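Local structure of allophycocyanin beta-18 subunit apoprotein (Chroococcidiopsis thermalis PCC 7203, 6HRK) at residues A19-T24 / K105-E110; R54-F59 / A98-L103; I92-T97 / R132-T137. The protein binds biliverdin IX alpha and, as an artificial biliprotein derived from an allophycocyanin subunit of a thermophilic cyanobacterium, fluoresces in the far-red. The protein carries 18 engineered substitutions. All blocks are in the same frame, centred on the assembly; numbering follows the deposited sequence.

Contact 1: residues A19-T24 / K105-E110; sequences AEVVKT and KKIVKE. Engineered in segment 19-24: Val21 (natural residue Ile). Engineered in segment 105-110: Lys106 (natural residue Asn).
Val21 and Ile107 lie side by side where the two helices come together. Their CA atoms are 6.0 Å apart, and their side chains lie alongside and point opposite ways. Val21 is an engineered residue, isoleucine in the natural sequence. Its two methyls do different work. CG2 meets CG2 of Ile107 at 3.8 Å. CG1 points to the next residue along, Val108, and meets its CG2 at 4.0 Å, and CB of Ile107 lies nearly as close. The branched end of Val21 thus spans two consecutive residues of the partner helix.

Segment 19-24 belongs to helix 18-32 and segment 105-110 to helix 94-115. The axes of the short segments pass 9.5 Å apart at 132°, so these segments run obliquely, nearer antiparallel than parallel. This is plain helix-helix packing in the globin-like fold of phycobilisome proteins. On the inner side, Leu60 of helix 46-69 touches both Val21 and Val108.

Ile107 reaches further with its longer branch. CG1 stands beside its own backbone N (chi1 -53°) and carries CD1 to CG2 of Thr24, 4.0 Å away. Thr24 sorts its two branches. Its methyl faces Ile107, while OG1 turns back to donate to O of Glu20 at 2.6 Å. The hydroxyl approaches from above the carbonyl plane, 44° out of it. The same oxygen also accepts the backbone N-H of Thr24. The OG1 bond helps hold the threonine rotation.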
loop_
_atom_site.group_PDB
_atom_site.type_symbol
_atom_site.label_atom_id
_atom_site.label_comp_id
_atom_site.label_asym_id
_atom_site.label_seq_id
_atom_site.Cartn_x
_atom_site.Cartn_y
_atom_site.Cartn_z
ATOM N N ALA A 19 -6.177 -7.720 -6.486
ATOM C CA ALA A 19 -6.275 -8.799 -5.495
ATOM C C ALA A 19 -4.953 -9.548 -5.297
ATOM O O ALA A 19 -4.601 -9.881 -4.168
ATOM C CB ALA A 19 -7.382 -9.774 -5.878
ATOM N N GLU A 20 -4.229 -9.801 -6.389
ATOM C CA GLU A 20 -2.963 -10.541 -6.327
ATOM C C GLU A 20 -1.832 -9.725 -5.711
ATOM O O GLU A 20 -1.059 -10.258 -4.918
ATOM C CB GLU A 20 -2.534 -11.016 -7.714
ATOM C CG GLU A 20 -1.475 -12.119 -7.693
ATOM C CD GLU A 20 -0.326 -11.876 -8.659
ATOM O OE1 GLU A 20 -0.574 -11.486 -9.819
ATOM O OE2 GLU A 20 0.837 -12.085 -8.254
ATOM N N VAL A 21 -1.727 -8.449 -6.089
ATOM C CA VAL A 21 -0.709 -7.539 -5.527
ATOM C C VAL A 21 -0.803 -7.470 -3.998
ATOM O O VAL A 21 0.225 -7.470 -3.319
ATOM C CB VAL A 21 -0.799 -6.114 -6.149
ATOM C CG1 VAL A 21 -0.008 -5.081 -5.347
ATOM C CG2 VAL A 21 -0.311 -6.132 -7.594
ATOM N N VAL A 22 -2.029 -7.415 -3.473
ATOM C CA VAL A 22 -2.265 -7.420 -2.025
ATOM C C VAL A 22 -1.832 -8.771 -1.456
ATOM O O VAL A 22 -0.911 -8.828 -0.644
ATOM C CB VAL A 22 -3.745 -7.117 -1.667
ATOM C CG1 VAL A 22 -4.012 -7.316 -0.176
ATOM C CG2 VAL A 22 -4.116 -5.693 -2.072
ATOM N N LYS A 23 -2.470 -9.847 -1.918
ATOM C CA LYS A 23 -2.172 -11.218 -1.450
ATOM C C LYS A 23 -0.684 -11.589 -1.518
ATOM O O LYS A 23 -0.178 -12.281 -0.632
ATOM C CB LYS A 23 -3.017 -12.261 -2.212
ATOM C CG LYS A 23 -4.331 -12.643 -1.530
ATOM C CD LYS A 23 -5.256 -11.459 -1.281
ATOM C CE LYS A 23 -6.516 -11.877 -0.533
ATOM N NZ LYS A 23 -6.254 -12.306 0.873
ATOM N N THR A 24 0.003 -11.126 -2.561
ATOM C CA THR A 24 1.451 -11.307 -2.699
ATOM C C THR A 24 2.222 -10.462 -1.677
ATOM O O THR A 24 3.208 -10.931 -1.101
ATOM C CB THR A 24 1.930 -10.937 -4.124
ATOM O OG1 THR A 24 1.150 -11.645 -5.095
ATOM C CG2 THR A 24 3.409 -11.276 -4.320
ATOM N N LYS A 105 4.281 -1.397 -3.618
ATOM C CA LYS A 105 5.019 -0.629 -4.634
ATOM C C LYS A 105 5.879 -1.571 -5.480
ATOM O O LYS A 105 5.803 -1.547 -6.708
ATOM C CB LYS A 105 5.909 0.442 -3.988
ATOM C CG LYS A 105 6.686 1.304 -4.979
ATOM C CD LYS A 105 7.455 2.421 -4.290
ATOM C CE LYS A 105 8.716 1.918 -3.610
ATOM N NZ LYS A 105 9.453 3.030 -2.944
ATOM N N LYS A 106 6.680 -2.394 -4.805
ATOM C CA LYS A 106 7.579 -3.349 -5.460
ATOM C C LYS A 106 6.851 -4.345 -6.362
ATOM O O LYS A 106 7.321 -4.629 -7.462
ATOM C CB LYS A 106 8.403 -4.113 -4.416
ATOM N N ILE A 107 5.708 -4.861 -5.904
ATOM C CA ILE A 107 4.929 -5.832 -6.693
ATOM C C ILE A 107 4.338 -5.161 -7.942
ATOM O O ILE A 107 4.305 -5.771 -9.013
ATOM C CB ILE A 107 3.802 -6.526 -5.874
ATOM C CG1 ILE A 107 4.334 -7.153 -4.570
ATOM C CG2 ILE A 107 3.110 -7.605 -6.705
ATOM C CD1 ILE A 107 5.625 -7.936 -4.703
ATOM N N VAL A 108 3.879 -3.917 -7.798
ATOM C CA VAL A 108 3.378 -3.126 -8.933
ATOM C C VAL A 108 4.498 -2.826 -9.936
ATOM O O VAL A 108 4.290 -2.946 -11.141
ATOM C CB VAL A 108 2.682 -1.817 -8.462
ATOM C CG1 VAL A 108 2.404 -0.868 -9.627
ATOM C CG2 VAL A 108 1.379 -2.145 -7.747
ATOM N N LYS A 109 5.674 -2.451 -9.432
ATOM C CA LYS A 109 6.845 -2.153 -10.283
ATOM C C LYS A 109 7.296 -3.351 -11.132
ATOM O O LYS A 109 7.706 -3.172 -12.282
ATOM C CB LYS A 109 8.019 -1.642 -9.432
ATOM C CG LYS A 109 7.764 -0.295 -8.757
ATOM C CD LYS A 109 8.326 0.892 -9.527
ATOM C CE LYS A 109 9.744 1.236 -9.096
ATOM N NZ LYS A 109 10.197 2.529 -9.678
ATOM N N GLU A 110 7.216 -4.559 -10.566
ATOM C CA GLU A 110 7.505 -5.800 -11.307
ATOM C C GLU A 110 6.526 -6.020 -12.459
ATOM O O GLU A 110 6.942 -6.274 -13.590
ATOM C CB GLU A 110 7.453 -7.026 -10.387
ATOM C CG GLU A 110 8.617 -7.170 -9.420
ATOM C CD GLU A 110 8.395 -8.282 -8.407
ATOM O OE1 GLU A 110 7.847 -9.340 -8.787
ATOM O OE2 GLU A 110 8.768 -8.100 -7.227
#

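Contact 2: residues R54-F59 / A98-L103; sequences RDMNYF and ARSIQL. With BLA (biliverdine IX alpha), chain E.
Phe59 lays one ring face against Ile101, and the chain can be followed outward from CB. That atom meets CG1 of Ile101 at 3.9 Å. CG comes next and lies against CD1 of Ile101; the ring atoms CD1 and CD2 of Phe59 are near the same methyl. The methyl CD1 of Ile101 is 4.1 Å from the centroid of the Phe59 ring and 19° off its normal. This is a CH-pi contact over the face, shifted toward the rim. Further out the ring meets the bilin. CE2 has the oxygen OC of BLA at 3.6 Å, in the ring plane at its edge. CE1 and CZ both reach the methyl CMB, which approaches the ring obliquely; CZ is 3.6 Å from CMB.

A second touch joins the helices beside this one. The chain of Met56 bends at its last torsion (chi3 69°), and CE comes to rest 3.8 Å from CB of Ser100. The hydroxyl of Ser100 turns back along its own helix to donate to O of Thr97.

Asp55 and Arg54 face the chromophore. OD2 of Asp55 accepts from NA of BLA at 2.9 Å, nearly straight at 167°, and more weakly from NC. OD1 is gripped side-on by NE and NH2 of Arg54, with NH2 2.8 Å from OD1. The guanidinium also gives NH1 and NH2 to propionate oxygen O1A of BLA, with NH1 2.9 Å from O1A. An aspartate hydrogen-bonded to ring nitrogens of the bilin and an arginine on a propionate are typical of the bilin pocket of phycobiliproteins.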
loop_
_atom_site.group_PDB
_atom_site.type_symbol
_atom_site.label_atom_id
_atom_site.label_comp_id
_atom_site.label_asym_id
_atom_site.label_seq_id
_atom_site.Cartn_x
_atom_site.Cartn_y
_atom_site.Cartn_z
ATOM N N ARG A 54 -7.990 -5.658 3.696
ATOM C CA ARG A 54 -8.868 -4.521 3.395
ATOM C C ARG A 54 -8.093 -3.201 3.447
ATOM O O ARG A 54 -8.155 -2.407 2.508
ATOM C CB ARG A 54 -10.041 -4.491 4.387
ATOM C CG ARG A 54 -11.083 -3.399 4.164
ATOM C CD ARG A 54 -11.826 -3.078 5.455
ATOM N NE ARG A 54 -10.982 -2.360 6.408
ATOM C CZ ARG A 54 -11.402 -1.782 7.535
ATOM N NH1 ARG A 54 -12.687 -1.812 7.901
ATOM N NH2 ARG A 54 -10.520 -1.157 8.309
ATOM N N ASP A 55 -7.369 -2.980 4.545
ATOM C CA ASP A 55 -6.543 -1.773 4.713
ATOM C C ASP A 55 -5.499 -1.617 3.613
ATOM O O ASP A 55 -5.371 -0.544 3.033
ATOM C CB ASP A 55 -5.834 -1.769 6.071
ATOM C CG ASP A 55 -6.754 -1.412 7.218
ATOM O OD1 ASP A 55 -7.991 -1.389 7.045
ATOM O OD2 ASP A 55 -6.219 -1.158 8.311
ATOM N N MET A 56 -4.760 -2.687 3.337
ATOM C CA MET A 56 -3.775 -2.684 2.252
ATOM C C MET A 56 -4.416 -2.367 0.903
ATOM O O MET A 56 -3.839 -1.626 0.104
ATOM C CB MET A 56 -3.041 -4.021 2.178
ATOM C CG MET A 56 -2.061 -4.223 3.317
ATOM S SD MET A 56 -1.308 -5.855 3.287
ATOM C CE MET A 56 -0.286 -5.726 1.821
ATOM N N ASN A 57 -5.609 -2.912 0.669
ATOM C CA ASN A 57 -6.381 -2.588 -0.527
ATOM C C ASN A 57 -6.756 -1.104 -0.572
ATOM O O ASN A 57 -6.667 -0.494 -1.632
ATOM C CB ASN A 57 -7.632 -3.467 -0.639
ATOM C CG ASN A 57 -8.213 -3.479 -2.040
ATOM N N TYR A 58 -7.154 -0.527 0.567
ATOM C CA TYR A 58 -7.396 0.927 0.654
ATOM C C TYR A 58 -6.167 1.752 0.255
ATOM O O TYR A 58 -6.298 2.744 -0.461
ATOM C CB TYR A 58 -7.818 1.368 2.068
ATOM C CG TYR A 58 -9.242 1.066 2.492
ATOM C CD1 TYR A 58 -10.320 1.288 1.637
ATOM C CD2 TYR A 58 -9.516 0.615 3.785
ATOM C CE1 TYR A 58 -11.622 1.032 2.043
ATOM C CE2 TYR A 58 -10.814 0.358 4.200
ATOM C CZ TYR A 58 -11.863 0.566 3.326
ATOM O OH TYR A 58 -13.150 0.316 3.741
ATOM N N PHE A 59 -4.986 1.352 0.727
ATOM C CA PHE A 59 -3.759 2.109 0.457
ATOM C C PHE A 59 -3.323 2.024 -1.007
ATOM O O PHE A 59 -2.952 3.041 -1.593
ATOM C CB PHE A 59 -2.620 1.683 1.393
ATOM C CG PHE A 59 -2.833 2.086 2.830
ATOM C CD1 PHE A 59 -3.019 3.424 3.174
ATOM C CD2 PHE A 59 -2.835 1.132 3.849
ATOM C CE1 PHE A 59 -3.214 3.801 4.495
ATOM C CE2 PHE A 59 -3.028 1.505 5.173
ATOM C CZ PHE A 59 -3.217 2.841 5.497
ATOM N N ALA A 98 3.903 0.542 6.938
ATOM C CA ALA A 98 4.733 1.213 5.940
ATOM C C ALA A 98 5.344 0.207 4.969
ATOM O O ALA A 98 5.299 0.416 3.756
ATOM C CB ALA A 98 5.823 2.038 6.613
ATOM N N ARG A 99 5.903 -0.881 5.507
ATOM C CA ARG A 99 6.477 -1.962 4.687
ATOM C C ARG A 99 5.460 -2.515 3.697
ATOM O O ARG A 99 5.773 -2.660 2.521
ATOM C CB ARG A 99 7.012 -3.102 5.567
ATOM C CG ARG A 99 7.447 -4.369 4.823
ATOM C CD ARG A 99 8.950 -4.521 4.666
ATOM N NE ARG A 99 9.526 -3.729 3.573
ATOM C CZ ARG A 99 10.210 -4.206 2.523
ATOM N NH1 ARG A 99 10.450 -5.509 2.360
ATOM N NH2 ARG A 99 10.678 -3.355 1.610
ATOM N N SER A 100 4.257 -2.827 4.177
ATOM C CA SER A 100 3.205 -3.408 3.326
ATOM C C SER A 100 2.910 -2.549 2.094
ATOM O O SER A 100 2.720 -3.080 0.998
ATOM C CB SER A 100 1.922 -3.644 4.132
ATOM O OG SER A 100 1.416 -2.440 4.678
ATOM N N ILE A 101 2.896 -1.230 2.284
ATOM C CA ILE A 101 2.728 -0.268 1.189
ATOM C C ILE A 101 3.951 -0.306 0.264
ATOM O O ILE A 101 3.806 -0.396 -0.955
ATOM C CB ILE A 101 2.470 1.162 1.731
ATOM C CG1 ILE A 101 1.110 1.214 2.441
ATOM C CG2 ILE A 101 2.501 2.204 0.616
ATOM C CD1 ILE A 101 0.981 2.339 3.446
ATOM N N GLN A 102 5.145 -0.260 0.849
ATOM C CA GLN A 102 6.390 -0.302 0.073
ATOM C C GLN A 102 6.599 -1.645 -0.646
ATOM O O GLN A 102 7.247 -1.691 -1.691
ATOM C CB GLN A 102 7.602 0.018 0.962
ATOM C CG GLN A 102 7.618 1.419 1.576
ATOM C CD GLN A 102 8.036 2.509 0.602
ATOM O OE1 GLN A 102 7.796 2.413 -0.602
ATOM N NE2 GLN A 102 8.657 3.562 1.127
ATOM N N LEU A 103 6.063 -2.727 -0.079
ATOM C CA LEU A 103 6.035 -4.033 -0.745
ATOM C C LEU A 103 5.107 -3.993 -1.950
ATOM O O LEU A 103 5.483 -4.437 -3.036
ATOM C CB LEU A 103 5.578 -5.142 0.212
ATOM C CG LEU A 103 6.594 -5.617 1.255
ATOM C CD1 LEU A 103 5.894 -6.405 2.352
ATOM C CD2 LEU A 103 7.695 -6.451 0.615
HETATM C CHA BLA E . -8.939 -0.996 11.808
HETATM N NA BLA E . -8.156 0.450 9.785
HETATM C C1A BLA E . -8.901 0.207 10.890
HETATM C C2A BLA E . -9.773 1.388 11.119
HETATM C C3A BLA E . -9.488 2.301 10.117
HETATM C C4A BLA E . -8.448 1.668 9.254
HETATM C CMA BLA E . -10.128 3.657 9.952
HETATM C CAA BLA E . -10.768 1.549 12.253
HETATM C CBA BLA E . -12.218 1.544 11.774
HETATM C CGA BLA E . -12.543 0.323 10.949
HETATM O O1A BLA E . -12.524 0.430 9.705
HETATM O O2A BLA E . -12.818 -0.744 11.535
HETATM C CHB BLA E . -7.769 2.254 8.028
HETATM N NB BLA E . -10.023 2.911 6.955
HETATM C C1B BLA E . -8.661 2.885 6.972
HETATM C C2B BLA E . -8.140 3.537 5.835
HETATM C C3B BLA E . -9.188 4.008 5.049
HETATM C C4B BLA E . -10.360 3.572 5.836
HETATM C CMB BLA E . -6.671 3.690 5.524
HETATM O OB BLA E . -11.768 3.815 5.453
HETATM C CAB BLA E . -9.092 4.772 3.741
HETATM C CBB BLA E . -10.370 4.724 2.932
HETATM N NC BLA E . -3.897 -2.248 9.195
HETATM C C1C BLA E . -2.898 -2.088 8.329
HETATM C C2C BLA E . -1.997 -3.283 8.409
HETATM C C3C BLA E . -3.027 -4.310 8.849
HETATM C C4C BLA E . -3.916 -3.542 9.843
HETATM C CMC BLA E . -1.301 -3.614 7.094
HETATM O OC BLA E . -2.753 -1.165 7.545
HETATM C CAC BLA E . -2.472 -5.681 9.263
HETATM C CBC BLA E . -1.759 -5.664 10.594
HETATM C CHD BLA E . -5.319 -4.128 9.918
HETATM N ND BLA E . -7.049 -2.370 10.637
HETATM C C1D BLA E . -6.375 -3.541 10.826
HETATM C C2D BLA E . -6.930 -4.221 12.024
HETATM C C3D BLA E . -7.961 -3.300 12.539
HETATM C C4D BLA E . -7.981 -2.149 11.603
HETATM C CMD BLA E . -6.519 -5.541 12.621
HETATM C CAD BLA E . -8.835 -3.491 13.755
HETATM C CBD BLA E . -8.100 -3.140 15.035
HETATM C CGD BLA E . -9.025 -3.444 16.186
HETATM O O1D BLA E . -9.530 -2.484 16.802
HETATM O O2D BLA E . -9.255 -4.641 16.470
#

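Contact 3: residues I92-T97 / R132-T137; sequences IPLCPT and RVISET. Engineered in segment 92-97: Cys95 (natural residue Gly). Engineered in segment 132-137: Val133 (natural residue Glu). With BLA (biliverdine IX alpha), chain E.
Leu94 and Ile134 bury the most surface here, and they meet where one helix starts and another ends. CG and CD2 of Leu94 lie against the backbone oxygen O of Ile134. The side chains themselves stand farther apart, with CG of Leu94 4.3 Å from CG2 of Ile134. That CG2 in turn packs at 3.8 Å against O of Leu94. The branched side chains and the backbone oxygens of Leu94 and Ile134 thus pack together.

The contact joins the start of helix 94-115 to the end of helix 125-134. Pro93 is the N-cap residue of the first. Ser135 is where the second leaves helical geometry. Both helices belong to the globin-like fold of phycobilisome proteins, and one side of this junction lines the bilin pocket. Phe87 of helix 77-90 also touches Leu94.

Thr97 lies one turn on from Leu94. Its side chain crosses that of Ile134 at about a right angle. With OG1 beside the backbone N (chi1 -52°), CG2 is carried anti to it and meets CG2 of Ile134 at 4.0 Å. The same methyl is 3.5 Å from oxygen OC of BLA. OG1 donates to O of Pro93 at 2.8 Å, tilted 28° from the carbonyl plane. A glycine here would probably open a gap between Ile134 and the bilin and leave the Pro93 carbonyl without its hydroxyl mate. Ile92, just before the helix, sets CD1 3.4 Å from ND of BLA.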
loop_
_atom_site.group_PDB
_atom_site.type_symbol
_atom_site.label_atom_id
_atom_site.label_comp_id
_atom_site.label_asym_id
_atom_site.label_seq_id
_atom_site.Cartn_x
_atom_site.Cartn_y
_atom_site.Cartn_z
ATOM N N ILE A 92 -1.920 -1.186 16.031
ATOM C CA ILE A 92 -1.444 -1.579 14.710
ATOM C C ILE A 92 -0.082 -0.898 14.543
ATOM O O ILE A 92 -0.025 0.334 14.517
ATOM C CB ILE A 92 -2.408 -1.134 13.588
ATOM C CG1 ILE A 92 -3.783 -1.793 13.773
ATOM C CG2 ILE A 92 -1.838 -1.487 12.216
ATOM C CD1 ILE A 92 -4.903 -1.128 12.999
ATOM N N PRO A 93 1.017 -1.682 14.450
ATOM C CA PRO A 93 2.330 -1.037 14.358
ATOM C C PRO A 93 2.560 -0.341 13.010
ATOM O O PRO A 93 2.155 -0.856 11.966
ATOM C CB PRO A 93 3.322 -2.196 14.574
ATOM C CG PRO A 93 2.510 -3.379 14.970
ATOM C CD PRO A 93 1.141 -3.150 14.422
ATOM N N LEU A 94 3.219 0.815 13.055
ATOM C CA LEU A 94 3.348 1.705 11.891
ATOM C C LEU A 94 4.412 1.271 10.877
ATOM O O LEU A 94 4.237 1.498 9.677
ATOM C CB LEU A 94 3.618 3.151 12.343
ATOM C CG LEU A 94 2.416 4.036 12.717
ATOM C CD1 LEU A 94 1.335 3.295 13.492
ATOM C CD2 LEU A 94 2.898 5.244 13.509
ATOM N N CYS A 95 5.505 0.666 11.349
ATOM C CA CYS A 95 6.601 0.240 10.463
ATOM C C CYS A 95 6.198 -0.910 9.520
ATOM O O CYS A 95 6.508 -0.848 8.329
ATOM C CB CYS A 95 7.878 -0.099 11.258
ATOM S SG CYS A 95 9.409 0.029 10.300
ATOM N N PRO A 96 5.508 -1.954 10.038
ATOM C CA PRO A 96 4.938 -2.990 9.153
ATOM C C PRO A 96 3.892 -2.463 8.169
ATOM O O PRO A 96 3.861 -2.913 7.025
ATOM C CB PRO A 96 4.287 -3.978 10.128
ATOM C CG PRO A 96 4.999 -3.775 11.412
ATOM C CD PRO A 96 5.355 -2.320 11.457
ATOM N N THR A 97 3.046 -1.535 8.621
ATOM C CA THR A 97 2.080 -0.843 7.750
ATOM C C THR A 97 2.792 -0.115 6.611
ATOM O O THR A 97 2.336 -0.148 5.465
ATOM C CB THR A 97 1.228 0.177 8.542
ATOM O OG1 THR A 97 0.635 -0.463 9.680
ATOM C CG2 THR A 97 0.124 0.777 7.672
ATOM N N ARG A 132 5.458 7.663 4.265
ATOM C CA ARG A 132 6.115 8.729 5.030
ATOM C C ARG A 132 5.222 9.324 6.115
ATOM O O ARG A 132 5.664 9.504 7.248
ATOM C CB ARG A 132 6.600 9.845 4.097
ATOM N N VAL A 133 3.973 9.622 5.763
ATOM C CA VAL A 133 3.020 10.227 6.704
ATOM C C VAL A 133 2.515 9.202 7.739
ATOM O O VAL A 133 2.191 9.579 8.862
ATOM C CB VAL A 133 1.846 10.917 5.960
ATOM C CG1 VAL A 133 0.827 11.496 6.938
ATOM C CG2 VAL A 133 2.377 12.024 5.052
ATOM N N ILE A 134 2.457 7.922 7.366
ATOM C CA ILE A 134 2.104 6.845 8.311
ATOM C C ILE A 134 3.186 6.660 9.383
ATOM O O ILE A 134 2.860 6.501 10.561
ATOM C CB ILE A 134 1.802 5.505 7.569
ATOM C CG1 ILE A 134 0.412 5.564 6.912
ATOM C CG2 ILE A 134 1.890 4.287 8.490
ATOM C CD1 ILE A 134 -0.765 5.399 7.855
ATOM N N SER A 135 4.456 6.698 8.977
ATOM C CA SER A 135 5.582 6.433 9.881
ATOM C C SER A 135 6.324 7.700 10.357
ATOM O O SER A 135 7.536 7.658 10.594
ATOM C CB SER A 135 6.555 5.462 9.201
ATOM O OG SER A 135 7.111 6.043 8.037
ATOM N N GLU A 136 5.610 8.796 10.515
ATOM C CA GLU A 136 6.173 10.025 11.016
ATOM C C GLU A 136 5.899 10.042 12.495
ATOM O O GLU A 136 4.872 9.583 12.927
ATOM C CB GLU A 136 5.501 11.234 10.417
ATOM N N THR A 137 6.818 10.561 13.278
ATOM C CA THR A 137 6.633 10.606 14.702
ATOM C C THR A 137 7.674 11.488 15.338
ATOM O O THR A 137 7.374 12.295 16.207
ATOM C CB THR A 137 6.683 9.208 15.311
HETATM C CHA BLA E . -8.939 -0.996 11.808
HETATM N NA BLA E . -8.156 0.450 9.785
HETATM C C1A BLA E . -8.901 0.207 10.890
HETATM C C2A BLA E . -9.773 1.388 11.119
HETATM C C3A BLA E . -9.488 2.301 10.117
HETATM C C4A BLA E . -8.448 1.668 9.254
HETATM C CMA BLA E . -10.128 3.657 9.952
HETATM C CAA BLA E . -10.768 1.549 12.253
HETATM C CBA BLA E . -12.218 1.544 11.774
HETATM C CGA BLA E . -12.543 0.323 10.949
HETATM O O1A BLA E . -12.524 0.430 9.705
HETATM O O2A BLA E . -12.818 -0.744 11.535
HETATM C CHB BLA E . -7.769 2.254 8.028
HETATM N NB BLA E . -10.023 2.911 6.955
HETATM C C1B BLA E . -8.661 2.885 6.972
HETATM C C2B BLA E . -8.140 3.537 5.835
HETATM C C3B BLA E . -9.188 4.008 5.049
HETATM C C4B BLA E . -10.360 3.572 5.836
HETATM C CMB BLA E . -6.671 3.690 5.524
HETATM O OB BLA E . -11.768 3.815 5.453
HETATM C CAB BLA E . -9.092 4.772 3.741
HETATM C CBB BLA E . -10.370 4.724 2.932
HETATM N NC BLA E . -3.897 -2.248 9.195
HETATM C C1C BLA E . -2.898 -2.088 8.329
HETATM C C2C BLA E . -1.997 -3.283 8.409
HETATM C C3C BLA E . -3.027 -4.310 8.849
HETATM C C4C BLA E . -3.916 -3.542 9.843
HETATM C CMC BLA E . -1.301 -3.614 7.094
HETATM O OC BLA E . -2.753 -1.165 7.545
HETATM C CAC BLA E . -2.472 -5.681 9.263
HETATM C CBC BLA E . -1.759 -5.664 10.594
HETATM C CHD BLA E . -5.319 -4.128 9.918
HETATM N ND BLA E . -7.049 -2.370 10.637
HETATM C C1D BLA E . -6.375 -3.541 10.826
HETATM C C2D BLA E . -6.930 -4.221 12.024
HETATM C C3D BLA E . -7.961 -3.300 12.539
HETATM C C4D BLA E . -7.981 -2.149 11.603
HETATM C CMD BLA E . -6.519 -5.541 12.621
HETATM C CAD BLA E . -8.835 -3.491 13.755
HETATM C CBD BLA E . -8.100 -3.140 15.035
HETATM C CGD BLA E . -9.025 -3.444 16.186
HETATM O O1D BLA E . -9.530 -2.484 16.802
HETATM O O2D BLA E . -9.255 -4.641 16.470
#

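How the contacts relate
All three contacts use helix 94-115, each at a different level. Contact 2 is close to the centre of the chain. Contacts 1 and 3 lie on opposite sides of that centre, with their own centres 19 Å apart, and do not touch. Contact 2 bridges them. Its centre is 10 Å from that of contact 1, where Met56 CE packs 4.0 Å from Val22 O. It is 11 Å from that of contact 3, where Phe59 CE2 lies 4.1 Å from Thr97 CG2. Contacts 2 and 3 both border the biliverdin. Contact 1 stands back from it: the side chain of Val21 is about 13 Å from the bound BLA.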